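Local coordinates for dihydropteroate synthase (Xanthomonas albilineans, PDB 6Q62), which catalyses the condensation of 4-aminobenzoate with (7,8-dihydropterin-6-yl)methyl diphosphate to give 7,8-dihydropteroate and diphosphate in folate biosynthesis, at the interface of chains A and B. Sequence-based numbering; all coordinates share one arbitrary frame. Chains: chain A/B, Dihydropteroate synthase.

Contact 1: the interface of chains A and B. Residues chain A 206, 232, 244, 247-248, 251; chain B 250, 254, 271, 274-275, 278.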
# COMPACT_ATOMS: atom_id res chain seq x y z
N LEU A 206 -9.45 -11.44 7.23
CA LEU A 206 -8.75 -10.94 6.05
C LEU A 206 -7.87 -12.03 5.46
O LEU A 206 -7.91 -12.26 4.25
CB LEU A 206 -7.90 -9.71 6.41
CG LEU A 206 -7.09 -9.03 5.29
CD1 LEU A 206 -7.95 -8.73 4.08
CD2 LEU A 206 -6.47 -7.72 5.81
N LEU A 232 -2.41 -2.63 14.69
CA LEU A 232 -1.36 -3.33 13.95
C LEU A 232 -0.14 -2.43 13.68
O LEU A 232 0.98 -2.94 13.61
CB LEU A 232 -1.89 -3.84 12.59
CG LEU A 232 -2.86 -5.02 12.63
CD1 LEU A 232 -3.39 -5.33 11.23
CD2 LEU A 232 -2.23 -6.27 13.25
N GLY A 244 -1.44 2.00 6.40
CA GLY A 244 -1.86 0.67 6.82
C GLY A 244 -3.20 0.27 6.22
O GLY A 244 -3.40 -0.91 5.89
N ALA A 247 -2.67 -0.63 2.52
CA ALA A 247 -2.08 -1.97 2.49
C ALA A 247 -3.18 -3.02 2.74
O ALA A 247 -3.27 -3.98 1.98
CB ALA A 247 -1.00 -2.09 3.54
N ALA A 248 -4.01 -2.82 3.78
CA ALA A 248 -5.11 -3.75 4.10
C ALA A 248 -6.08 -3.93 2.92
O ALA A 248 -6.44 -5.06 2.58
CB ALA A 248 -5.86 -3.27 5.35
N LEU A 251 -4.40 -5.97 0.20
CA LEU A 251 -4.41 -7.38 0.59
C LEU A 251 -5.80 -7.99 0.41
O LEU A 251 -5.91 -9.12 -0.07
CB LEU A 251 -3.94 -7.55 2.07
CG LEU A 251 -2.49 -7.17 2.35
CD1 LEU A 251 -2.22 -7.21 3.85
CD2 LEU A 251 -1.52 -8.09 1.57
N LEU B 250 5.39 -3.06 -1.35
CA LEU B 250 4.69 -4.20 -0.77
C LEU B 250 4.65 -5.34 -1.78
O LEU B 250 4.93 -6.48 -1.41
CB LEU B 250 3.26 -3.81 -0.34
CG LEU B 250 2.40 -4.94 0.20
CD1 LEU B 250 3.10 -5.66 1.38
CD2 LEU B 250 1.04 -4.40 0.66
N GLN B 254 6.23 -9.07 -1.37
CA GLN B 254 5.47 -10.31 -1.60
C GLN B 254 6.14 -11.20 -2.63
O GLN B 254 5.98 -12.43 -2.57
CB GLN B 254 4.05 -9.96 -2.10
CG GLN B 254 3.24 -9.26 -1.01
CD GLN B 254 1.88 -8.87 -1.51
OE1 GLN B 254 1.71 -8.47 -2.66
NE2 GLN B 254 0.89 -9.01 -0.64
N ALA B 271 2.77 -0.50 5.92
CA ALA B 271 2.27 -1.45 4.93
C ALA B 271 2.85 -2.84 5.15
O ALA B 271 2.13 -3.83 5.08
CB ALA B 271 2.62 -0.96 3.53
N VAL B 274 1.23 -4.59 8.32
CA VAL B 274 -0.11 -5.13 8.08
C VAL B 274 0.03 -6.45 7.32
O VAL B 274 -0.57 -7.45 7.71
CB VAL B 274 -1.00 -4.11 7.32
CG1 VAL B 274 -2.34 -4.73 6.93
CG2 VAL B 274 -1.21 -2.85 8.16
N TRP B 275 0.84 -6.46 6.24
CA TRP B 275 1.10 -7.67 5.47
C TRP B 275 1.69 -8.79 6.33
O TRP B 275 1.19 -9.92 6.22
CB TRP B 275 2.00 -7.36 4.27
CG TRP B 275 2.47 -8.58 3.53
CD1 TRP B 275 1.70 -9.53 2.91
CD2 TRP B 275 3.82 -8.98 3.36
NE1 TRP B 275 2.50 -10.50 2.37
CE2 TRP B 275 3.81 -10.18 2.60
CE3 TRP B 275 5.05 -8.45 3.76
CZ2 TRP B 275 4.98 -10.85 2.25
CZ3 TRP B 275 6.22 -9.11 3.41
CH2 TRP B 275 6.18 -10.29 2.65
N VAL B 278 -1.01 -10.52 8.43
CA VAL B 278 -1.85 -11.34 7.58
C VAL B 278 -1.13 -12.62 7.15
O VAL B 278 -1.70 -13.70 7.25
CB VAL B 278 -2.38 -10.51 6.38
CG1 VAL B 278 -3.07 -11.39 5.36
CG2 VAL B 278 -3.31 -9.40 6.85
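A:Leu251 and B:Val274 bury more surface than the other residues of this helix-to-helix patch, 72 and 49 Å². Helix 242-254 of chain A packs here against helix 265-279 of chain B. Both chains are copies of dihydropteroate synthase, and the patch is part of a two-fold interface that may serve as a dimer interface.

The contact between the chains is apolar. A:Leu251 divides its two methyls. CD1 lies over the backbone of helix 265-279, 3.7 Å from B:Trp275 CA, and also touches B:Val274 CG1 and B:Val278 CG2. The side chains of A:Leu251 and B:Val278 run past each other in opposite directions. With CG anti to the backbone N (chi1 -180°), A:Leu206 reaches out from helix 199-207 and meets B:Val278 at about a right angle, its CD2 3.7 Å from CG2 of the valine.

Small residues let the helices come close. The methyl CB of A:Ala247 sits 3.6 Å from B:Ala271 CA, so side chain meets backbone. B:Val274 straddles the neighbouring turn. Its CG1 faces A:Ala248, while CG2, anti to its own carbonyl carbon, lies 3.8 Å from A:Gly244 CA. The glycine has no side chain to block that methyl.

A polar side chain also takes part, by van der Waals contact. Within chain B, B:Gln254 is extended beyond CG and lays that carbon 3.5 Å above one face of the B:Trp275 ring, toward the rim. The other methyl of A:Leu251, CD2, meets both residues: it lies 3.8 Å from the indole carbon CD1 of B:Trp275 and 3.4 Å from the amide nitrogen NE2 of B:Gln254.

Contact 2: the interface of chains A and B. Residues chain A 203-204, 207-208, 255; chain B 277-278, 281-282.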
# COMPACT_ATOMS: atom_id res chain seq x y z
N VAL A 203 -7.86 -9.84 11.47
CA VAL A 203 -6.72 -10.39 10.73
C VAL A 203 -7.07 -11.79 10.20
O VAL A 203 -6.79 -12.08 9.04
CB VAL A 203 -5.44 -10.38 11.61
CG1 VAL A 203 -4.29 -11.13 10.93
CG2 VAL A 203 -5.02 -8.95 11.94
N GLN A 204 -7.74 -12.62 11.03
CA GLN A 204 -8.19 -13.95 10.62
C GLN A 204 -9.14 -13.86 9.43
O GLN A 204 -8.98 -14.61 8.46
CB GLN A 204 -8.90 -14.69 11.77
CG GLN A 204 -7.98 -15.23 12.86
CD GLN A 204 -7.12 -16.40 12.42
OE1 GLN A 204 -7.54 -17.28 11.65
NE2 GLN A 204 -5.89 -16.42 12.90
N ALA A 207 -7.15 -12.76 6.31
CA ALA A 207 -6.29 -13.84 5.82
C ALA A 207 -7.12 -14.94 5.14
O ALA A 207 -6.70 -15.46 4.11
CB ALA A 207 -5.49 -14.43 6.99
N HIS A 208 -8.32 -15.23 5.67
CA HIS A 208 -9.23 -16.27 5.14
C HIS A 208 -10.34 -15.73 4.24
O HIS A 208 -11.29 -16.44 3.95
CB HIS A 208 -9.81 -17.10 6.28
CG HIS A 208 -8.79 -17.90 7.02
ND1 HIS A 208 -8.33 -17.51 8.24
CD2 HIS A 208 -8.19 -19.06 6.67
CE1 HIS A 208 -7.49 -18.45 8.63
NE2 HIS A 208 -7.35 -19.38 7.71
N ARG A 255 -6.98 -11.02 -2.11
CA ARG A 255 -7.65 -12.16 -1.53
C ARG A 255 -9.11 -12.32 -1.99
O ARG A 255 -9.82 -13.14 -1.43
CB ARG A 255 -7.51 -12.17 -0.01
CG ARG A 255 -6.13 -12.67 0.40
CD ARG A 255 -5.63 -12.16 1.73
NE ARG A 255 -4.26 -12.62 1.99
CZ ARG A 255 -3.14 -12.11 1.48
NH1 ARG A 255 -3.20 -11.10 0.61
NH2 ARG A 255 -1.97 -12.62 1.81
N ALA B 277 1.32 -9.35 9.53
CA ALA B 277 0.26 -9.87 10.41
C ALA B 277 -0.64 -10.85 9.67
O ALA B 277 -0.94 -11.91 10.20
CB ALA B 277 -0.58 -8.72 10.96
N VAL B 278 -1.01 -10.52 8.43
CA VAL B 278 -1.85 -11.34 7.58
C VAL B 278 -1.13 -12.62 7.15
O VAL B 278 -1.70 -13.70 7.25
CB VAL B 278 -2.38 -10.51 6.38
CG1 VAL B 278 -3.07 -11.39 5.36
CG2 VAL B 278 -3.31 -9.40 6.85
N VAL B 281 -0.81 -15.75 9.49
CA VAL B 281 -1.97 -16.60 9.77
C VAL B 281 -1.86 -17.92 9.01
O VAL B 281 -1.80 -17.90 7.77
CB VAL B 281 -3.34 -15.87 9.54
CG1 VAL B 281 -4.52 -16.82 9.72
CG2 VAL B 281 -3.48 -14.68 10.47
N PRO B 282 -1.87 -19.08 9.73
CA PRO B 282 -1.82 -20.38 9.04
C PRO B 282 -3.16 -20.75 8.40
O PRO B 282 -3.42 -20.42 7.25
CB PRO B 282 -1.43 -21.35 10.15
CG PRO B 282 -1.95 -20.73 11.40
CD PRO B 282 -1.95 -19.24 11.20
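B:Val281 presses into a surface formed by A:Val203, A:Gln204, A:Ala207 and A:His208. This is a mainly apolar subunit contact in an enzyme of the DHPS family of pterin-binding proteins. The valine follows helix 265-279 near the modelled C-terminal end of chain B. It hides 81 Å² against helix 199-207 of chain A and the residue just after it.

All three side-chain carbons of B:Val281 touch chain A. B:Val281 CB is 3.6 Å from the methyl CB of A:Ala207. CG1 is anti to the backbone N (chi1 175°) and points between two polar side chains. On one of them it meets the ring carbon CE1 of A:His208 at 3.6 Å. On the other it lies against the carboxamide of A:Gln204, 3.5 Å from NE2. The glutamine chain bends at chi2 (-69°), which brings its end group back toward the valine. CG2, the second methyl, touches A:Val203 CG1.

The imidazole of A:His208 is held by its own chain. Its ND1 donates a hydrogen bond of 3.0 Å to the backbone O of A:Gln204, one turn earlier. The bond is bent, and the acceptor lies 18° out of the ring plane. This link should restrict the ring's rotation and keep CE1 toward the valine.

A:Val203 buries 49 Å². Its CG1 also reaches the helix backbone of chain B, 3.5 Å from the carbonyl O of B:Ala277.

B:Val278 adds 40 Å² here, through the methyl CG1. The chain of A:Arg255, extended from CG to NE, comes toward it tip to tip. The guanidinium meets the methyl by van der Waals contact, with NE 3.8 Å and CZ 3.9 Å from CG1.

Contact 1 and contact 2 are neighbouring patches of one interface, with the centres of their C-alpha atoms about 10 Å apart. B:Val278 belongs to both and turns a different methyl to each. Helix 265-279 of chain B and helix 199-207 of chain A also run through both. Contact 1 adds helix 242-254 from each chain, whereas contact 2 extends to the segment after helix 265-279. Together they form a continuous, largely apolar strip. The two-fold symmetry repeats it with the chains exchanged, which is consistent with a dimer, although the structure alone does not establish one in solution.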